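Local coordinates for Iron(3+)-hydroxamate-binding protein FhuD (Bacillus subtilis subsp. subtilis, PDB 3G9Q) that binds iron(3+)-hydroxamate complexes and passes them to the membrane permease of the FhuCBGD ABC transporter, supporting uptake of ferrichrome and coprogen, at residues Pro46-Lys51 with Asp254-Glu259; Ile148-Thr153 with Ser170-Asp175; Gly155-Val160 with Tyr195-Leu200; Glu201-Phe206 with Ser229-Leu234; Ala213-Ser218 with Met245-Phe250. One frame throughout, in Å; residues are numbered along the deposited sequence.

Interaction 1 of 5, residues Pro46-Lys51 with Asp254-Glu259; sequences PYYKGK and DPISLE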
# COMPACT_ATOMS: atom_id res chain seq x y z
N PRO A 46 1.53 10.29 2.78
CA PRO A 46 2.50 11.16 2.11
C PRO A 46 2.39 11.14 0.60
O PRO A 46 2.85 12.07 -0.07
CB PRO A 46 3.84 10.61 2.60
CG PRO A 46 3.55 9.15 2.79
CD PRO A 46 2.22 9.21 3.50
N TYR A 47 1.78 10.11 0.05
CA TYR A 47 1.67 10.07 -1.40
C TYR A 47 0.43 10.84 -1.88
O TYR A 47 0.25 11.09 -3.08
CB TYR A 47 1.68 8.61 -1.89
CG TYR A 47 2.95 7.86 -1.53
CD1 TYR A 47 2.89 6.58 -0.96
CD2 TYR A 47 4.21 8.44 -1.72
CE1 TYR A 47 4.05 5.91 -0.59
CE2 TYR A 47 5.38 7.77 -1.34
CZ TYR A 47 5.29 6.50 -0.77
OH TYR A 47 6.43 5.83 -0.36
N TYR A 48 -0.42 11.23 -0.93
CA TYR A 48 -1.64 11.98 -1.24
C TYR A 48 -1.46 13.47 -0.94
O TYR A 48 -1.11 14.25 -1.83
CB TYR A 48 -2.83 11.45 -0.41
CG TYR A 48 -3.37 10.08 -0.79
CD1 TYR A 48 -4.23 9.41 0.09
CD2 TYR A 48 -3.08 9.47 -2.02
CE1 TYR A 48 -4.78 8.17 -0.23
CE2 TYR A 48 -3.63 8.22 -2.35
CZ TYR A 48 -4.48 7.58 -1.44
OH TYR A 48 -5.08 6.38 -1.74
N LYS A 49 -1.70 13.86 0.31
CA LYS A 49 -1.57 15.25 0.74
C LYS A 49 -0.33 15.86 0.10
O LYS A 49 -0.25 17.08 -0.11
CB LYS A 49 -1.49 15.34 2.28
CG LYS A 49 -0.25 14.69 2.91
CD LYS A 49 -0.33 14.67 4.44
CE LYS A 49 -0.26 16.07 5.07
NZ LYS A 49 -1.41 16.96 4.74
N GLY A 50 0.62 14.99 -0.23
CA GLY A 50 1.85 15.40 -0.87
C GLY A 50 1.60 16.37 -2.01
O GLY A 50 2.47 17.18 -2.33
N LYS A 51 0.42 16.29 -2.62
CA LYS A 51 0.06 17.17 -3.72
C LYS A 51 -1.37 16.96 -4.23
O LYS A 51 -1.85 17.74 -5.05
CB LYS A 51 1.05 17.01 -4.90
CG LYS A 51 2.27 17.95 -4.89
CD LYS A 51 3.15 17.77 -6.13
CE LYS A 51 2.45 18.27 -7.39
NZ LYS A 51 2.28 19.75 -7.39
N ASP A 254 -3.00 1.46 -3.61
CA ASP A 254 -3.69 2.02 -4.77
C ASP A 254 -2.61 2.45 -5.76
O ASP A 254 -1.44 2.57 -5.40
CB ASP A 254 -4.54 3.21 -4.34
CG ASP A 254 -3.73 4.24 -3.57
OD1 ASP A 254 -3.38 3.97 -2.40
OD2 ASP A 254 -3.43 5.31 -4.15
N PRO A 255 -2.98 2.72 -7.03
CA PRO A 255 -2.07 3.14 -8.10
C PRO A 255 -1.08 4.26 -7.75
O PRO A 255 0.10 4.23 -8.16
CB PRO A 255 -3.01 3.54 -9.23
CG PRO A 255 -4.18 2.62 -9.03
CD PRO A 255 -4.37 2.67 -7.52
N ILE A 256 -1.55 5.27 -7.02
CA ILE A 256 -0.68 6.37 -6.62
C ILE A 256 0.32 5.95 -5.54
O ILE A 256 1.50 6.29 -5.62
CB ILE A 256 -1.47 7.54 -6.06
CG1 ILE A 256 -2.49 8.01 -7.08
CG2 ILE A 256 -0.49 8.65 -5.63
CD1 ILE A 256 -3.54 8.98 -6.55
N SER A 257 -0.17 5.24 -4.53
CA SER A 257 0.67 4.79 -3.43
C SER A 257 1.71 3.79 -3.92
O SER A 257 2.87 3.82 -3.47
CB SER A 257 -0.17 4.14 -2.33
OG SER A 257 -0.94 5.09 -1.62
N LEU A 258 1.30 2.92 -4.83
CA LEU A 258 2.18 1.92 -5.39
C LEU A 258 3.33 2.62 -6.12
O LEU A 258 4.49 2.21 -6.01
CB LEU A 258 1.42 0.99 -6.36
CG LEU A 258 0.43 -0.00 -5.73
CD1 LEU A 258 -0.25 -0.82 -6.82
CD2 LEU A 258 1.16 -0.91 -4.75
N GLU A 259 3.01 3.68 -6.86
CA GLU A 259 4.05 4.42 -7.56
C GLU A 259 5.03 5.03 -6.56
O GLU A 259 6.24 4.91 -6.73
CB GLU A 259 3.44 5.52 -8.44
CG GLU A 259 3.10 5.05 -9.85
CD GLU A 259 2.62 6.17 -10.76
OE1 GLU A 259 1.43 6.56 -10.69
OE2 GLU A 259 3.46 6.68 -11.53
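The capped N-terminus of helix 255-270 meets two tyrosines, Y47 and Y48, of a loop that follows strand 35-37, in a fold of two lobes characteristic of this binding-protein family. D254 is the N-cap residue. Its OD2 accepts from S257 N at 3.3 Å, from above the carboxylate plane, while S257 OG donates to D254 OD1 at 2.8 Å on the syn side, somewhat out of the plane. Tyrosine and carboxylate approach tip to tip, Y48 OH lying 3.0 Å from D254 OD1, with ring and carboxylate planes 45° apart; the clear hydrogen bond of that hydroxyl is with G26 N, in helix 25-31. An alanine in place of D254 would probably leave both S257 N and S257 OG without these carboxylate bonds, and the Y48 hydroxyl without its neighbour. Apolar contacts flank this polar end: I256 CD1 sits 4.3 Å from Y48 CE2. On the Y47 side, I256 CG2 lies 3.6 Å from Y47 O, and Y47 CD1 is 3.7 Å from S257 O.

Interaction 2 of 5, residues Ile148-Thr153 with Ser170-Asp175; sequences ISIMQT and SIIYKD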
# COMPACT_ATOMS: atom_id res chain seq x y z
N ILE A 148 16.16 -9.76 0.61
CA ILE A 148 15.62 -8.57 1.22
C ILE A 148 14.49 -8.92 2.17
O ILE A 148 13.67 -9.79 1.87
CB ILE A 148 15.15 -7.58 0.15
CG1 ILE A 148 14.10 -6.64 0.74
CG2 ILE A 148 14.63 -8.33 -1.07
CD1 ILE A 148 12.63 -7.12 0.85
N SER A 149 14.46 -8.26 3.33
CA SER A 149 13.44 -8.51 4.34
C SER A 149 12.50 -7.34 4.48
O SER A 149 12.83 -6.21 4.13
CB SER A 149 14.07 -8.74 5.72
OG SER A 149 15.07 -9.73 5.70
N ILE A 150 11.32 -7.62 5.02
CA ILE A 150 10.37 -6.56 5.29
C ILE A 150 9.80 -6.81 6.67
O ILE A 150 9.19 -7.86 6.91
CB ILE A 150 9.21 -6.52 4.30
CG1 ILE A 150 9.75 -6.34 2.87
CG2 ILE A 150 8.27 -5.37 4.69
CD1 ILE A 150 8.73 -6.58 1.76
N MSE A 151 10.01 -5.88 7.59
CA MSE A 151 9.49 -6.06 8.93
C MSE A 151 9.13 -4.80 9.68
O MSE A 151 9.74 -3.75 9.52
CB MSE A 151 10.46 -6.93 9.76
CG MSE A 151 11.96 -6.63 9.60
SE MSE A 151 13.19 -7.99 10.40
CE MSE A 151 13.22 -9.35 8.97
N GLN A 152 8.08 -4.92 10.49
CA GLN A 152 7.61 -3.80 11.29
C GLN A 152 7.55 -4.19 12.75
O GLN A 152 7.28 -5.34 13.09
CB GLN A 152 6.25 -3.31 10.83
CG GLN A 152 6.24 -2.78 9.42
CD GLN A 152 4.88 -2.26 9.02
OE1 GLN A 152 3.89 -2.99 9.04
NE2 GLN A 152 4.82 -0.98 8.68
N THR A 153 7.77 -3.20 13.60
CA THR A 153 7.78 -3.41 15.03
C THR A 153 6.55 -2.85 15.71
O THR A 153 6.00 -1.83 15.29
CB THR A 153 9.02 -2.74 15.64
OG1 THR A 153 9.12 -3.08 17.03
CG2 THR A 153 8.93 -1.22 15.49
N SER A 170 4.11 -7.43 -2.22
CA SER A 170 3.87 -7.88 -3.58
C SER A 170 4.79 -7.16 -4.56
O SER A 170 5.11 -7.70 -5.62
CB SER A 170 2.39 -7.67 -3.99
OG SER A 170 2.10 -6.32 -4.36
N ILE A 171 5.23 -5.95 -4.21
CA ILE A 171 6.12 -5.19 -5.09
C ILE A 171 7.50 -5.86 -5.15
O ILE A 171 8.02 -6.22 -6.23
CB ILE A 171 6.35 -3.72 -4.58
CG1 ILE A 171 5.08 -3.17 -3.92
CG2 ILE A 171 6.76 -2.84 -5.74
CD1 ILE A 171 3.79 -3.12 -4.79
N ILE A 172 8.08 -6.02 -3.97
CA ILE A 172 9.41 -6.58 -3.79
C ILE A 172 9.60 -8.05 -4.15
O ILE A 172 10.60 -8.42 -4.79
CB ILE A 172 9.87 -6.33 -2.35
CG1 ILE A 172 10.11 -4.82 -2.18
CG2 ILE A 172 11.06 -7.19 -2.02
CD1 ILE A 172 11.43 -4.33 -2.77
N TYR A 173 8.65 -8.90 -3.76
CA TYR A 173 8.81 -10.31 -4.03
C TYR A 173 8.18 -10.82 -5.31
O TYR A 173 8.48 -11.94 -5.72
CB TYR A 173 8.33 -11.12 -2.83
CG TYR A 173 9.11 -10.85 -1.56
CD1 TYR A 173 8.46 -10.45 -0.39
CD2 TYR A 173 10.50 -11.00 -1.52
CE1 TYR A 173 9.17 -10.18 0.78
CE2 TYR A 173 11.22 -10.73 -0.35
CZ TYR A 173 10.54 -10.33 0.79
OH TYR A 173 11.23 -10.06 1.95
N LYS A 174 7.33 -10.02 -5.96
CA LYS A 174 6.67 -10.45 -7.20
C LYS A 174 7.00 -9.57 -8.41
O LYS A 174 7.45 -10.07 -9.44
CB LYS A 174 5.14 -10.47 -7.06
CG LYS A 174 4.57 -11.39 -6.01
CD LYS A 174 3.06 -11.50 -6.18
CE LYS A 174 2.69 -12.29 -7.44
NZ LYS A 174 3.31 -13.66 -7.45
N ASP A 175 6.75 -8.26 -8.30
CA ASP A 175 7.03 -7.35 -9.41
C ASP A 175 8.53 -7.16 -9.65
O ASP A 175 8.97 -7.06 -10.79
CB ASP A 175 6.42 -5.96 -9.16
CG ASP A 175 4.91 -5.99 -9.06
OD1 ASP A 175 4.40 -6.36 -7.99
OD2 ASP A 175 4.23 -5.65 -10.05
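I148 overlaps two residues of helix 169-175 at once: its side chain lies slantwise across that of I172, CD1 packing against I172 CG2, and the same CD1 is 3.8 Å from Y173 CZ. This is helix-on-sheet packing in an alpha/beta lobe: strand 148-154 is the middle strand of a five-stranded mixed sheet, and the helix runs nearly antiparallel to it, the axes of the two short segments 10.0 Å apart with their directions at 155°. In I148, chi1 of 157° sets CG1 anti to the backbone N, beside the carbonyl carbon. Two residues on, I150 meets Y173 tip to tip, CD1 at 3.8 Å from CE1, and I150 CD1 is also 4.3 Å from I172 CB. One face of the tyrosine ring is covered within its own helix by I172 CG2, offset toward the rim. The polar part is a single bond: Y173 OH donates to I148 O, which lies in the ring plane at its edge. At 2.5 Å from OH to O it is very short, and its exact length is doubtful at this resolution. A phenylalanine in place of Y173 would probably keep most of the ring packing but leave I148 O without this donor. I171 packs on L258, L262 and I265 of helix 255-270. At the wider pi-type turn, D175 N reaches back to S170 O at 3.2 Å.

Interaction 3 of 5, residues Gly155-Val160 with Tyr195-Leu200; sequences GKDIYV and YTSISL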
# COMPACT_ATOMS: atom_id res chain seq x y z
N GLY A 155 5.77 -3.01 19.83
CA GLY A 155 5.93 -3.49 21.18
C GLY A 155 7.02 -4.54 21.22
O GLY A 155 8.14 -4.31 20.77
N LYS A 156 6.69 -5.71 21.77
CA LYS A 156 7.66 -6.80 21.87
C LYS A 156 7.63 -7.69 20.61
O LYS A 156 8.60 -8.39 20.31
CB LYS A 156 7.37 -7.64 23.12
CG LYS A 156 7.64 -6.91 24.44
CD LYS A 156 7.49 -7.84 25.65
CE LYS A 156 7.72 -7.12 26.98
NZ LYS A 156 9.10 -6.58 27.11
N ASP A 157 6.52 -7.63 19.88
CA ASP A 157 6.35 -8.42 18.66
C ASP A 157 6.94 -7.75 17.43
O ASP A 157 6.90 -6.53 17.29
CB ASP A 157 4.86 -8.67 18.41
CG ASP A 157 4.23 -9.53 19.47
OD1 ASP A 157 2.98 -9.52 19.58
OD2 ASP A 157 5.00 -10.22 20.19
N ILE A 158 7.49 -8.58 16.54
CA ILE A 158 8.08 -8.10 15.30
C ILE A 158 7.44 -8.90 14.15
O ILE A 158 7.43 -10.14 14.17
CB ILE A 158 9.61 -8.32 15.28
CG1 ILE A 158 10.26 -7.52 16.39
CG2 ILE A 158 10.17 -7.92 13.93
CD1 ILE A 158 11.70 -7.92 16.72
N TYR A 159 6.90 -8.18 13.17
CA TYR A 159 6.25 -8.84 12.04
C TYR A 159 7.19 -8.88 10.81
O TYR A 159 7.73 -7.86 10.41
CB TYR A 159 4.94 -8.10 11.68
CG TYR A 159 4.05 -7.75 12.88
CD1 TYR A 159 3.90 -6.42 13.31
CD2 TYR A 159 3.34 -8.74 13.58
CE1 TYR A 159 3.08 -6.08 14.41
CE2 TYR A 159 2.52 -8.42 14.68
CZ TYR A 159 2.40 -7.09 15.09
OH TYR A 159 1.60 -6.76 16.17
N VAL A 160 7.41 -10.08 10.27
CA VAL A 160 8.24 -10.24 9.07
C VAL A 160 7.26 -10.52 7.95
O VAL A 160 6.69 -11.61 7.88
CB VAL A 160 9.26 -11.42 9.19
CG1 VAL A 160 8.57 -12.64 9.77
CG2 VAL A 160 9.85 -11.76 7.83
N TYR A 195 2.29 -13.30 6.75
CA TYR A 195 3.31 -12.72 7.63
C TYR A 195 3.61 -13.69 8.78
O TYR A 195 2.99 -14.75 8.88
CB TYR A 195 2.86 -11.36 8.17
CG TYR A 195 1.91 -11.44 9.33
CD1 TYR A 195 2.39 -11.42 10.64
CD2 TYR A 195 0.53 -11.60 9.12
CE1 TYR A 195 1.53 -11.57 11.71
CE2 TYR A 195 -0.34 -11.75 10.19
CZ TYR A 195 0.17 -11.74 11.48
OH TYR A 195 -0.69 -11.90 12.55
N THR A 196 4.56 -13.33 9.64
CA THR A 196 4.95 -14.16 10.78
C THR A 196 5.44 -13.25 11.89
O THR A 196 6.31 -12.40 11.68
CB THR A 196 6.14 -15.12 10.44
OG1 THR A 196 5.82 -15.93 9.31
CG2 THR A 196 6.46 -16.02 11.63
N SER A 197 4.87 -13.42 13.08
CA SER A 197 5.29 -12.63 14.23
C SER A 197 6.37 -13.46 14.91
O SER A 197 6.12 -14.60 15.29
CB SER A 197 4.12 -12.38 15.18
OG SER A 197 4.55 -11.53 16.24
N ILE A 198 7.56 -12.88 15.06
CA ILE A 198 8.67 -13.59 15.69
C ILE A 198 9.21 -12.85 16.90
O ILE A 198 8.82 -11.71 17.18
CB ILE A 198 9.84 -13.82 14.68
CG1 ILE A 198 10.71 -12.57 14.54
CG2 ILE A 198 9.29 -14.24 13.34
CD1 ILE A 198 12.07 -12.79 13.88
N SER A 199 10.11 -13.51 17.62
CA SER A 199 10.74 -12.93 18.80
C SER A 199 12.03 -12.23 18.36
O SER A 199 12.56 -12.52 17.28
CB SER A 199 11.07 -14.03 19.81
OG SER A 199 12.03 -14.93 19.28
N LEU A 200 12.52 -11.33 19.20
CA LEU A 200 13.75 -10.58 18.91
C LEU A 200 14.96 -11.49 18.81
O LEU A 200 16.02 -11.09 18.33
CB LEU A 200 14.00 -9.55 20.01
CG LEU A 200 15.20 -8.62 19.81
CD1 LEU A 200 15.02 -7.85 18.51
CD2 LEU A 200 15.31 -7.66 20.98
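With chi1 at 80°, Y195 holds CG between its backbone N and carbonyl carbon, whereas Y159, at -46°, has CG anti to its carbonyl carbon; the two side chains end up side by side, pointing the same way. They belong to an antiparallel strand pair, 157-161 with 195-198, at one margin of the mixed sheet, 195-198 being its outermost strand. The rings meet obliquely, their planes 79° apart, with Y159 CD2 3.8 Å from Y195 CE1. S197 stands across from Y159 in a non-hydrogen-bonded pair, on the same face, and its OG packs 3.6 Å from D157 CB. The backbone fastening is uneven. I158 and I198 form a hydrogen-bonded pair in which I198 N gives a sound bond of 2.9 Å to I158 O, but the return bond from I158 N to I198 O is weak. Further along, V160 N donates to T196 O, also at 2.9 Å.

The other face, with I158, V160, T196 and I198, is mostly apolar: I158 and I198 pack there against L203 and V160 against T184, so helices 182-189 and 203-206 cover it. Beyond the strand, L200 extends this packing with its CD1 3.8 Å from I158 CD1. Alongside, V160 CG1 meets I198 CG2 at 4.0 Å.

Interaction 4 of 5, residues Glu201-Phe206 with Ser229-Leu234; sequences EKLPDF and SIWKNL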
# COMPACT_ATOMS: atom_id res chain seq x y z
N GLU A 201 14.80 -12.72 19.28
CA GLU A 201 15.87 -13.71 19.26
C GLU A 201 16.07 -14.34 17.89
O GLU A 201 17.20 -14.61 17.48
CB GLU A 201 15.59 -14.81 20.29
CG GLU A 201 16.13 -14.52 21.69
CD GLU A 201 15.32 -13.49 22.46
OE1 GLU A 201 15.85 -12.93 23.46
OE2 GLU A 201 14.15 -13.24 22.06
N LYS A 202 14.97 -14.57 17.20
CA LYS A 202 15.01 -15.20 15.89
C LYS A 202 15.22 -14.21 14.74
O LYS A 202 15.14 -14.58 13.57
CB LYS A 202 13.73 -16.00 15.66
CG LYS A 202 13.78 -17.37 16.29
CD LYS A 202 12.48 -18.12 16.05
CE LYS A 202 11.38 -17.65 17.00
NZ LYS A 202 11.73 -17.97 18.43
N LEU A 203 15.49 -12.96 15.10
CA LEU A 203 15.71 -11.91 14.12
C LEU A 203 16.88 -12.25 13.18
O LEU A 203 16.73 -12.18 11.97
CB LEU A 203 15.96 -10.58 14.84
CG LEU A 203 15.55 -9.33 14.07
CD1 LEU A 203 14.06 -9.41 13.77
CD2 LEU A 203 15.86 -8.09 14.88
N PRO A 204 18.04 -12.63 13.73
CA PRO A 204 19.17 -12.97 12.86
C PRO A 204 18.88 -14.16 11.95
O PRO A 204 19.62 -14.42 11.01
CB PRO A 204 20.29 -13.30 13.85
CG PRO A 204 19.94 -12.47 15.04
CD PRO A 204 18.45 -12.66 15.14
N ASP A 205 17.80 -14.88 12.23
CA ASP A 205 17.45 -16.04 11.43
C ASP A 205 16.64 -15.67 10.21
O ASP A 205 16.56 -16.43 9.24
CB ASP A 205 16.69 -17.05 12.29
CG ASP A 205 17.47 -17.49 13.51
OD1 ASP A 205 16.89 -18.22 14.36
OD2 ASP A 205 18.66 -17.12 13.63
N PHE A 206 16.02 -14.50 10.24
CA PHE A 206 15.20 -14.03 9.13
C PHE A 206 15.89 -12.93 8.34
O PHE A 206 15.83 -12.91 7.11
CB PHE A 206 13.88 -13.48 9.65
CG PHE A 206 12.86 -14.53 9.93
CD1 PHE A 206 12.12 -15.09 8.89
CD2 PHE A 206 12.61 -14.94 11.24
CE1 PHE A 206 11.14 -16.04 9.13
CE2 PHE A 206 11.63 -15.89 11.50
CZ PHE A 206 10.88 -16.44 10.44
N SER A 229 20.66 -4.69 21.03
CA SER A 229 22.00 -4.96 20.57
C SER A 229 21.98 -5.99 19.45
O SER A 229 22.89 -6.03 18.62
CB SER A 229 22.85 -5.47 21.74
OG SER A 229 22.24 -6.59 22.36
N ILE A 230 20.94 -6.82 19.44
CA ILE A 230 20.80 -7.87 18.44
C ILE A 230 20.41 -7.32 17.06
O ILE A 230 20.78 -7.89 16.02
CB ILE A 230 19.79 -8.95 18.93
CG1 ILE A 230 18.55 -8.98 18.05
CG2 ILE A 230 19.43 -8.71 20.39
CD1 ILE A 230 18.69 -9.84 16.81
N TRP A 231 19.67 -6.21 17.03
CA TRP A 231 19.27 -5.59 15.77
C TRP A 231 20.43 -4.78 15.21
O TRP A 231 20.71 -4.84 14.02
CB TRP A 231 18.06 -4.68 15.97
CG TRP A 231 17.88 -3.69 14.85
CD1 TRP A 231 18.40 -2.43 14.78
CD2 TRP A 231 17.17 -3.91 13.62
NE1 TRP A 231 18.07 -1.85 13.58
CE2 TRP A 231 17.32 -2.73 12.85
CE3 TRP A 231 16.44 -4.98 13.10
CZ2 TRP A 231 16.75 -2.60 11.58
CZ3 TRP A 231 15.87 -4.85 11.83
CH2 TRP A 231 16.04 -3.67 11.09
N LYS A 232 21.08 -4.01 16.07
CA LYS A 232 22.19 -3.19 15.64
C LYS A 232 23.33 -4.05 15.09
O LYS A 232 24.08 -3.63 14.22
CB LYS A 232 22.68 -2.32 16.81
CG LYS A 232 21.62 -1.31 17.25
CD LYS A 232 22.18 -0.18 18.13
CE LYS A 232 22.41 -0.63 19.57
NZ LYS A 232 22.92 0.49 20.41
N ASN A 233 23.41 -5.27 15.59
CA ASN A 233 24.44 -6.19 15.18
C ASN A 233 24.15 -6.95 13.87
O ASN A 233 25.05 -7.58 13.30
CB ASN A 233 24.69 -7.17 16.31
CG ASN A 233 25.71 -8.21 15.95
OD1 ASN A 233 26.79 -7.90 15.44
ND2 ASN A 233 25.38 -9.46 16.23
N LEU A 234 22.90 -6.89 13.40
CA LEU A 234 22.53 -7.55 12.16
C LEU A 234 23.41 -7.02 11.05
O LEU A 234 23.71 -5.83 10.99
CB LEU A 234 21.07 -7.29 11.80
CG LEU A 234 19.98 -7.94 12.66
CD1 LEU A 234 18.61 -7.51 12.17
CD2 LEU A 234 20.13 -9.44 12.60
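L203 and P204, on the short, weakly bonded helix 203-206, meet I230, W231 and L234 of the segment around helix 229-232 entirely through carbon atoms. The aliphatic contacts come first. I230 reaches out with CD1, which fits against two residues: L203 CB at 3.4 Å and, crossing at about a right angle, the ring of P204, with CD at 3.3 Å. L234 divides its branches between the same two residues, CD1 facing L203 CD2 at 3.9 Å and CD2 facing P204 CA at 3.7 Å. CG of L203 is anti to its backbone N (chi1 -151°), carrying the branch point toward the second helix.

In the aromatic contact, L203 CD2 meets the edge of the W231 indole, in its plane, 3.6 Å from CE3. Hydrogen bonds serve each segment separately, for example F206 N to L203 O at 3.0 Å and L234 N to W231 O at 3.1 Å. Both short helices lie beside the five-stranded mixed sheet: L203 touches I198 of its marginal strand 195-198, and W231 packs on A213 of strand 210-215. With no polar pair between the two segments, the contact rests on dispersion and buried apolar surface.

Interaction 5 of 5, residues Ala213-Ser218 with Met245-Phe250; sequences AGPWQS and MDPIGF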
# COMPACT_ATOMS: atom_id res chain seq x y z
N ALA A 213 12.74 -1.63 7.44
CA ALA A 213 12.05 -1.73 8.71
C ALA A 213 11.44 -0.44 9.19
O ALA A 213 11.86 0.66 8.79
CB ALA A 213 13.00 -2.27 9.78
N GLY A 214 10.43 -0.57 10.04
CA GLY A 214 9.78 0.61 10.58
C GLY A 214 8.69 0.21 11.55
O GLY A 214 8.40 -0.98 11.70
N PRO A 215 8.08 1.19 12.23
CA PRO A 215 7.02 0.85 13.18
C PRO A 215 5.74 0.38 12.47
O PRO A 215 5.53 0.64 11.28
CB PRO A 215 6.82 2.16 13.95
CG PRO A 215 7.15 3.19 12.92
CD PRO A 215 8.38 2.63 12.26
N TRP A 216 4.90 -0.35 13.21
CA TRP A 216 3.64 -0.87 12.70
C TRP A 216 2.64 0.28 12.52
O TRP A 216 1.65 0.13 11.80
CB TRP A 216 3.07 -1.90 13.67
CG TRP A 216 1.79 -2.49 13.19
CD1 TRP A 216 1.61 -3.28 12.09
CD2 TRP A 216 0.51 -2.35 13.81
NE1 TRP A 216 0.29 -3.64 11.98
CE2 TRP A 216 -0.41 -3.09 13.02
CE3 TRP A 216 0.04 -1.68 14.94
CZ2 TRP A 216 -1.77 -3.17 13.34
CZ3 TRP A 216 -1.31 -1.76 15.26
CH2 TRP A 216 -2.20 -2.50 14.45
N GLN A 217 2.92 1.39 13.18
CA GLN A 217 2.14 2.61 13.07
C GLN A 217 2.90 3.76 13.69
O GLN A 217 3.82 3.55 14.48
CB GLN A 217 0.77 2.45 13.73
CG GLN A 217 -0.36 2.10 12.73
CD GLN A 217 -0.48 3.10 11.54
OE1 GLN A 217 -0.57 4.32 11.73
NE2 GLN A 217 -0.48 2.56 10.31
N SER A 218 2.53 4.99 13.32
CA SER A 218 3.21 6.18 13.84
C SER A 218 2.78 6.52 15.26
O SER A 218 3.62 6.64 16.15
CB SER A 218 2.94 7.38 12.92
OG SER A 218 3.65 7.28 11.69
N MSE A 245 11.02 2.65 6.77
CA MSE A 245 9.77 2.49 6.06
C MSE A 245 8.67 3.26 6.78
O MSE A 245 8.47 3.08 7.97
CB MSE A 245 9.42 1.01 5.97
CG MSE A 245 8.13 0.70 5.24
SE MSE A 245 7.77 -1.21 5.10
CE MSE A 245 8.53 -1.54 3.35
N ASP A 246 7.97 4.12 6.06
CA ASP A 246 6.90 4.90 6.66
C ASP A 246 5.61 4.08 6.69
O ASP A 246 5.04 3.74 5.64
CB ASP A 246 6.70 6.21 5.89
CG ASP A 246 5.69 7.12 6.54
OD1 ASP A 246 5.78 7.32 7.78
OD2 ASP A 246 4.82 7.66 5.83
N PRO A 247 5.11 3.78 7.90
CA PRO A 247 3.89 3.00 8.10
C PRO A 247 2.63 3.51 7.40
O PRO A 247 1.79 2.70 6.98
CB PRO A 247 3.77 2.95 9.63
CG PRO A 247 4.40 4.22 10.07
CD PRO A 247 5.59 4.35 9.18
N ILE A 248 2.49 4.82 7.27
CA ILE A 248 1.32 5.42 6.61
C ILE A 248 1.40 5.32 5.09
O ILE A 248 0.39 5.14 4.41
CB ILE A 248 1.18 6.89 6.99
CG1 ILE A 248 1.30 7.04 8.51
CG2 ILE A 248 -0.15 7.44 6.45
CD1 ILE A 248 1.47 8.47 9.01
N GLY A 249 2.60 5.44 4.57
CA GLY A 249 2.78 5.37 3.14
C GLY A 249 2.51 3.99 2.59
O GLY A 249 1.90 3.85 1.53
N PHE A 250 2.96 2.96 3.31
CA PHE A 250 2.78 1.57 2.88
C PHE A 250 1.49 0.91 3.36
O PHE A 250 1.30 -0.31 3.23
CB PHE A 250 3.99 0.75 3.30
CG PHE A 250 5.20 1.03 2.49
CD1 PHE A 250 5.59 0.14 1.48
CD2 PHE A 250 5.94 2.19 2.69
CE1 PHE A 250 6.70 0.42 0.69
CE2 PHE A 250 7.06 2.49 1.92
CZ PHE A 250 7.45 1.60 0.91
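P247 packs its ring against the backbone turn that follows strand 210-215, and this is the tight part of the contact: its CB is 3.3 Å from P215 O and 3.8 Å from Q217 CA, while the two proline rings cross obliquely with P215 CG 4.1 Å from P247 CG. Next to it, M245 N donates to A213 O at 3.0 Å, a fairly straight bond (166°) although the donor stands above the carbonyl plane. G214 passes close by; a CB built on it would run into M245 O, so the absence of a side chain suits this close approach of the two backbones.

Toward S218 the contact thins out at the surface. S218 OG lies against P247 and I248, 3.5 Å from P247 CG and 3.7 Å from I248 CD1, and Q217 NE2 comes to 4.0 Å from P247 O. The chain is not modelled just beyond S218, consistent with a mobile rim here. The W216 side chain starts away from segment 245-250, and its ring meets that of Y159. In the fold, the M245 bond continues the parallel pairing of strands 210-215 and 242-244, while strand 148-154 borders 210-215 on its other flank and helix 255-270 begins shortly after F250.

Overall arrangement
Interactions 2, 3 and 5 all draw on the same five-stranded mixed sheet: interaction 2 packs a helix on its middle strand, interaction 3 pairs strands at one margin, and interaction 5 continues it toward the other. Interaction 4 lies beside the sheet and touches interactions 2, 3 and 5. Interactions 1, 2 and 4 are buried; 3 and 5 are partly exposed and use backbone bonds. Interaction 4 is purely apolar, whereas 1 and 2 add a polar end, a capping carboxylate facing a tyrosine hydroxyl in the former and a hydroxyl-to-carbonyl bond in the latter. Interaction 1 brings the loop after strand 35-37, in the lobe of the parallel sheet, onto helix 255-270 and touches interaction 5 through P46 and Y47.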